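Local coordinates for ABC transporter substrate-binding protein (Rhizobium radiobacter, PDB 6TFX) that binds the opine mannopinic acid as the periplasmic solute-binding component of an ABC transporter, probably delivering it for import into the bacterium, at residues K3-M8 / K195-S200; P169-S174 / T184-Y189. All blocks are in the same frame, centred on the assembly; numbering follows the deposited sequence.

Interaction 1: residues K3-M8 / K195-S200; sequences KTELSM and KLSKIS
Thr4 and Ser197 meet through their hydroxyls, Thr4 OG1 lying 2.9 Å from Ser197 OG in a hydrogen bond that either could donate. Both oxygens sit between their own backbone N and carbonyl carbon (chi1 64° and 60°), which turns them toward each other. Beside them Thr4 O takes the N-H of Ser197 at 2.7 Å and, weakly, that of Lys198, so a single carbonyl grips the backbone just where the strand 198-200 begins. From there the two chains run as neighbouring parallel strands, their short axes 19° apart, and the bonds alternate: Leu6 N donates to Lys198 O, Ser200 N to Leu6 O, and Met8 N to Ser200 O at 2.9 Å. Ile199 CA adds a C-H...O contact to Leu6 O, 3.2 Å away.

The bridged side chains sort onto two faces. Beside the face of Leu6 and Ile199, Leu196 CD1 lies 3.8 Å from CD1 of Leu6 in one of its two modelled conformers, and Met8 SD rests 4.0 Å from Ile199 CG2. On the other face Glu5 and Lys198 run obliquely past each other, CG to CB, while OE1 of Glu5 and NZ of Lys198 stay 4.5 Å apart, close enough that a weak attraction is possible, but beyond a salt bridge. Ser7 OG packs on Ser200 CB on that same face.

Asp220, just before strand 221-223, forms a salt bridge with Lys3 NZ and accepts from Ser7 N through its side chain. Ile486 touches Leu196, Ile199 and Met8, and Phe492 lies on Leu6 and Leu196. Away from the opine and metal sites, this is plain sheet packing, consistent with the family 5 solute-binding fold: the N-terminal strand 5-10 stands between strands 198-203 and 221-223, parallel to both, in the mixed sheet.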
loop_
_atom_site.group_PDB
_atom_site.type_symbol
_atom_site.label_atom_id
_atom_site.label_comp_id
_atom_site.label_asym_id
_atom_site.label_seq_id
_atom_site.Cartn_x
_atom_site.Cartn_y
_atom_site.Cartn_z
ATOM N N LYS A 3 -12.206 -29.041 6.316
ATOM C CA LYS A 3 -12.937 -27.936 6.929
ATOM C C LYS A 3 -13.139 -26.793 5.923
ATOM O O LYS A 3 -12.510 -26.779 4.859
ATOM C CB LYS A 3 -12.227 -27.447 8.197
ATOM C CG LYS A 3 -10.836 -26.863 7.976
ATOM C CD LYS A 3 -10.157 -26.618 9.292
ATOM C CE LYS A 3 -9.035 -25.623 9.189
ATOM N NZ LYS A 3 -8.347 -25.486 10.494
ATOM N N THR A 4 -14.052 -25.869 6.232
ATOM C CA THR A 4 -14.347 -24.751 5.329
ATOM C C THR A 4 -14.210 -23.386 6.038
ATOM O O THR A 4 -14.545 -22.368 5.444
ATOM C CB THR A 4 -15.742 -24.914 4.686
ATOM O OG1 THR A 4 -16.722 -24.850 5.731
ATOM C CG2 THR A 4 -15.884 -26.208 3.854
ATOM N N GLU A 5 -13.733 -23.370 7.294
ATOM C CA GLU A 5 -13.558 -22.132 8.054
ATOM C C GLU A 5 -12.063 -21.823 8.176
ATOM O O GLU A 5 -11.308 -22.671 8.672
ATOM C CB GLU A 5 -14.204 -22.237 9.447
ATOM C CG GLU A 5 -15.694 -22.559 9.389
ATOM C CD GLU A 5 -16.502 -22.407 10.665
ATOM O OE1 GLU A 5 -15.901 -22.343 11.763
ATOM O OE2 GLU A 5 -17.747 -22.361 10.562
ATOM N N LEU A 6 -11.658 -20.625 7.708
ATOM C CA LEU A 6 -10.263 -20.174 7.755
ATOM C C LEU A 6 -10.091 -19.113 8.837
ATOM O O LEU A 6 -10.827 -18.132 8.856
ATOM C CB LEU A 6 -9.823 -19.597 6.396
ATOM C CG LEU A 6 -8.316 -19.309 6.218
ATOM C CD1 LEU A 6 -7.920 -19.405 4.768
ATOM C CD2 LEU A 6 -7.945 -17.922 6.719
ATOM N N SER A 7 -9.102 -19.311 9.742
ATOM C CA SER A 7 -8.807 -18.341 10.789
ATOM C C SER A 7 -7.440 -17.735 10.451
ATOM O O SER A 7 -6.472 -18.472 10.200
ATOM C CB SER A 7 -8.775 -18.972 12.178
ATOM O OG SER A 7 -10.072 -19.412 12.545
ATOM N N MET A 8 -7.354 -16.400 10.460
ATOM C CA MET A 8 -6.089 -15.713 10.175
ATOM C C MET A 8 -5.790 -14.632 11.192
ATOM O O MET A 8 -6.702 -13.917 11.602
ATOM C CB MET A 8 -6.028 -15.178 8.751
ATOM C CG MET A 8 -7.168 -14.304 8.361
ATOM S SD MET A 8 -7.165 -13.984 6.561
ATOM C CE MET A 8 -5.642 -13.170 6.353
ATOM N N LYS A 195 -15.173 -22.026 -1.781
ATOM C CA LYS A 195 -14.974 -23.319 -1.107
ATOM C C LYS A 195 -14.922 -23.118 0.404
ATOM O O LYS A 195 -15.292 -24.018 1.151
ATOM C CB LYS A 195 -13.696 -23.991 -1.610
ATOM C CG LYS A 195 -13.857 -24.426 -3.050
ATOM C CD LYS A 195 -12.596 -25.096 -3.548
ATOM C CE LYS A 195 -12.790 -25.435 -5.009
ATOM N NZ LYS A 195 -11.664 -26.245 -5.533
ATOM N N LEU A 196 -14.494 -21.930 0.848
ATOM C CA LEU A 196 -14.502 -21.590 2.273
ATOM C C LEU A 196 -15.875 -21.000 2.594
ATOM O O LEU A 196 -16.412 -20.229 1.801
ATOM C CB LEU A 196 -13.429 -20.532 2.601
ATOM C CG LEU A 196 -11.971 -20.914 2.363
ATOM C CD1 LEU A 196 -11.090 -19.721 2.634
ATOM C CD2 LEU A 196 -11.539 -22.072 3.260
ATOM N N SER A 197 -16.422 -21.330 3.751
ATOM C CA SER A 197 -17.715 -20.786 4.161
ATOM C C SER A 197 -17.534 -19.550 5.026
ATOM O O SER A 197 -18.402 -18.677 5.030
ATOM C CB SER A 197 -18.495 -21.843 4.939
ATOM O OG SER A 197 -17.737 -22.195 6.082
ATOM N N LYS A 198 -16.394 -19.459 5.744
ATOM C CA LYS A 198 -16.148 -18.362 6.674
ATOM C C LYS A 198 -14.669 -18.041 6.827
ATOM O O LYS A 198 -13.823 -18.931 6.711
ATOM C CB LYS A 198 -16.718 -18.761 8.064
ATOM C CG LYS A 198 -16.940 -17.605 9.043
ATOM C CD LYS A 198 -17.560 -18.088 10.357
ATOM C CE LYS A 198 -16.554 -18.045 11.470
ATOM N NZ LYS A 198 -17.201 -18.184 12.804
ATOM N N ILE A 199 -14.376 -16.765 7.096
ATOM C CA ILE A 199 -13.045 -16.275 7.430
ATOM C C ILE A 199 -13.182 -15.571 8.777
ATOM O O ILE A 199 -14.023 -14.677 8.917
ATOM C CB ILE A 199 -12.426 -15.314 6.385
ATOM C CG1 ILE A 199 -12.341 -15.973 4.981
ATOM C CG2 ILE A 199 -11.038 -14.806 6.846
ATOM C CD1 ILE A 199 -12.095 -14.937 3.859
ATOM N N SER A 200 -12.369 -15.977 9.757
ATOM C CA SER A 200 -12.298 -15.301 11.055
ATOM C C SER A 200 -10.975 -14.533 10.988
ATOM O O SER A 200 -9.895 -15.134 10.998
ATOM C CB SER A 200 -12.312 -16.307 12.207
ATOM O OG SER A 200 -12.181 -15.612 13.441
#

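Interaction 2: residues P169-S174 / T184-Y189; sequences PFQVES and TANAEY
Pro169 lies alongside Tyr189, pointing the same way, at one end of a beta hairpin formed by strands 170-176 and 180-185. Pro169 CB sits over the face of the Tyr189 ring in a CH-pi contact, 4.0 Å from the centroid and 9° off the normal, while Pro169 CD approaches CE1. Tyr189 CG is anti to its backbone N (chi1 -176°), which directs the ring toward the proline. Gln171 and Thr184 form an antiparallel hydrogen-bonded pair, each N donating to the other's O at 2.9 Å. Their side chains cross aslant on one face of the sheet, and Gln171 NE2 donates to Thr184 OG1 at 3.2 Å, the hydroxyl lying in the amide plane. Glu173, which with Ser174 forms a classic bulge opposite Thr182, crosses Thr184 at about a right angle, with OE2 3.4 Å from CG2. Past the strand Asn186 N donates to Pro169 O, and Asn186 ND2 is held by Gly168 O. The chain then folds into a type I turn, with OD1 of Asn186 accepting from Glu188 N as an Asx turn. One water joins the two sides, accepting from Gln171 NE2 at 3.2 Å and from Ala187 N at 2.9 Å.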
loop_
_atom_site.group_PDB
_atom_site.type_symbol
_atom_site.label_atom_id
_atom_site.label_comp_id
_atom_site.label_asym_id
_atom_site.label_seq_id
_atom_site.Cartn_x
_atom_site.Cartn_y
_atom_site.Cartn_z
ATOM N N PRO A 169 -15.855 -12.123 -3.373
ATOM C CA PRO A 169 -16.228 -13.472 -2.902
ATOM C C PRO A 169 -16.622 -13.586 -1.439
ATOM O O PRO A 169 -17.234 -14.588 -1.073
ATOM C CB PRO A 169 -14.977 -14.317 -3.211
ATOM C CG PRO A 169 -13.830 -13.316 -3.287
ATOM C CD PRO A 169 -14.457 -12.067 -3.860
ATOM N N PHE A 170 -16.235 -12.599 -0.582
ATOM C CA PHE A 170 -16.578 -12.674 0.842
ATOM C C PHE A 170 -17.262 -11.402 1.280
ATOM O O PHE A 170 -16.920 -10.331 0.802
ATOM C CB PHE A 170 -15.326 -12.950 1.693
ATOM C CG PHE A 170 -14.699 -14.279 1.331
ATOM C CD1 PHE A 170 -15.195 -15.468 1.859
ATOM C CD2 PHE A 170 -13.655 -14.348 0.414
ATOM C CE1 PHE A 170 -14.665 -16.709 1.466
ATOM C CE2 PHE A 170 -13.109 -15.587 0.042
ATOM C CZ PHE A 170 -13.636 -16.756 0.546
ATOM N N GLN A 171 -18.173 -11.513 2.236
ATOM C CA GLN A 171 -18.903 -10.350 2.749
ATOM C C GLN A 171 -18.677 -10.230 4.222
ATOM O O GLN A 171 -18.477 -11.231 4.902
ATOM C CB GLN A 171 -20.413 -10.482 2.479
ATOM C CG GLN A 171 -21.037 -11.749 3.092
ATOM C CD GLN A 171 -22.071 -12.364 2.192
ATOM O OE1 GLN A 171 -22.517 -11.762 1.215
ATOM N NE2 GLN A 171 -22.457 -13.593 2.489
ATOM N N VAL A 172 -18.774 -9.007 4.743
ATOM C CA VAL A 172 -18.611 -8.799 6.169
ATOM C C VAL A 172 -19.924 -9.143 6.843
ATOM O O VAL A 172 -20.933 -8.479 6.587
ATOM C CB VAL A 172 -18.133 -7.368 6.499
ATOM C CG1 VAL A 172 -18.174 -7.094 8.006
ATOM C CG2 VAL A 172 -16.736 -7.127 5.944
ATOM N N GLU A 173 -19.919 -10.200 7.666
ATOM C CA GLU A 173 -21.114 -10.580 8.418
ATOM C C GLU A 173 -21.214 -9.718 9.688
ATOM O O GLU A 173 -22.303 -9.237 10.028
ATOM C CB GLU A 173 -21.068 -12.066 8.768
ATOM C CG GLU A 173 -22.327 -12.553 9.468
ATOM C CD GLU A 173 -22.288 -14.027 9.811
ATOM O OE1 GLU A 173 -21.590 -14.398 10.784
ATOM O OE2 GLU A 173 -22.955 -14.813 9.102
ATOM N N SER A 174 -20.082 -9.547 10.397
ATOM C CA SER A 174 -20.011 -8.758 11.627
ATOM C C SER A 174 -18.580 -8.340 11.949
ATOM O O SER A 174 -17.614 -8.987 11.506
ATOM C CB SER A 174 -20.575 -9.563 12.795
ATOM O OG SER A 174 -19.845 -10.758 13.025
ATOM N N THR A 184 -18.180 -14.051 5.556
ATOM C CA THR A 184 -18.812 -15.280 5.112
ATOM C C THR A 184 -18.778 -15.313 3.588
ATOM O O THR A 184 -18.705 -14.269 2.942
ATOM C CB THR A 184 -20.242 -15.401 5.652
ATOM O OG1 THR A 184 -20.992 -14.281 5.198
ATOM C CG2 THR A 184 -20.291 -15.484 7.164
ATOM N N ALA A 185 -18.841 -16.517 3.015
ATOM C CA ALA A 185 -18.812 -16.668 1.562
ATOM C C ALA A 185 -20.018 -15.992 0.942
ATOM O O ALA A 185 -21.131 -16.112 1.463
ATOM C CB ALA A 185 -18.819 -18.143 1.200
ATOM N N ASN A 186 -19.795 -15.279 -0.171
ATOM C CA ASN A 186 -20.857 -14.690 -0.952
ATOM C C ASN A 186 -21.377 -15.852 -1.826
ATOM O O ASN A 186 -20.758 -16.199 -2.839
ATOM C CB ASN A 186 -20.329 -13.528 -1.783
ATOM C CG ASN A 186 -21.276 -13.016 -2.851
ATOM O OD1 ASN A 186 -22.456 -13.400 -2.927
ATOM N ND2 ASN A 186 -20.778 -12.124 -3.697
ATOM N N ALA A 187 -22.505 -16.465 -1.416
ATOM C CA ALA A 187 -23.078 -17.631 -2.122
ATOM C C ALA A 187 -23.407 -17.382 -3.615
ATOM O O ALA A 187 -23.495 -18.339 -4.397
ATOM C CB ALA A 187 -24.319 -18.133 -1.384
ATOM N N GLU A 188 -23.579 -16.112 -4.002
ATOM C CA GLU A 188 -23.931 -15.728 -5.362
ATOM C C GLU A 188 -22.736 -15.176 -6.122
ATOM O O GLU A 188 -22.934 -14.665 -7.222
ATOM C CB GLU A 188 -25.064 -14.684 -5.367
ATOM C CG GLU A 188 -26.389 -15.203 -4.827
ATOM C CD GLU A 188 -27.580 -14.348 -5.208
ATOM O OE1 GLU A 188 -27.586 -13.142 -4.867
ATOM O OE2 GLU A 188 -28.510 -14.884 -5.853
ATOM N N TYR A 189 -21.491 -15.327 -5.581
ATOM C CA TYR A 189 -20.305 -14.803 -6.269
ATOM C C TYR A 189 -20.302 -15.292 -7.718
ATOM O O TYR A 189 -20.530 -16.475 -7.965
ATOM C CB TYR A 189 -19.015 -15.177 -5.530
ATOM C CG TYR A 189 -17.803 -14.548 -6.174
ATOM C CD1 TYR A 189 -17.706 -13.163 -6.329
ATOM C CD2 TYR A 189 -16.756 -15.333 -6.648
ATOM C CE1 TYR A 189 -16.592 -12.575 -6.924
ATOM C CE2 TYR A 189 -15.644 -14.754 -7.262
ATOM C CZ TYR A 189 -15.564 -13.375 -7.388
ATOM O OH TYR A 189 -14.486 -12.824 -8.026
HETATM O O HOH W 1 -24.343 -15.169 0.479
#

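How the interactions relate
From the N terminus, the chain enters strand 5-10 and must travel through the helices and strands up to residue 195 before interaction 1 closes its long loop. Interaction 2 falls within that loop and closes a much shorter one, the hairpin of strands 170-176 and 180-185; the two nest and do not cross. After the hairpin the chain turns back into strand 198-203, antiparallel to 180-185, so a single sheet carries both contacts. They meet where Ala185 N lies 3.0 Å from Ser197 O, a probable hydrogen bond, and where Ile199 CD1 packs on Phe170 CG. Strand 198-203 thus links the hairpin to the N-terminal strand.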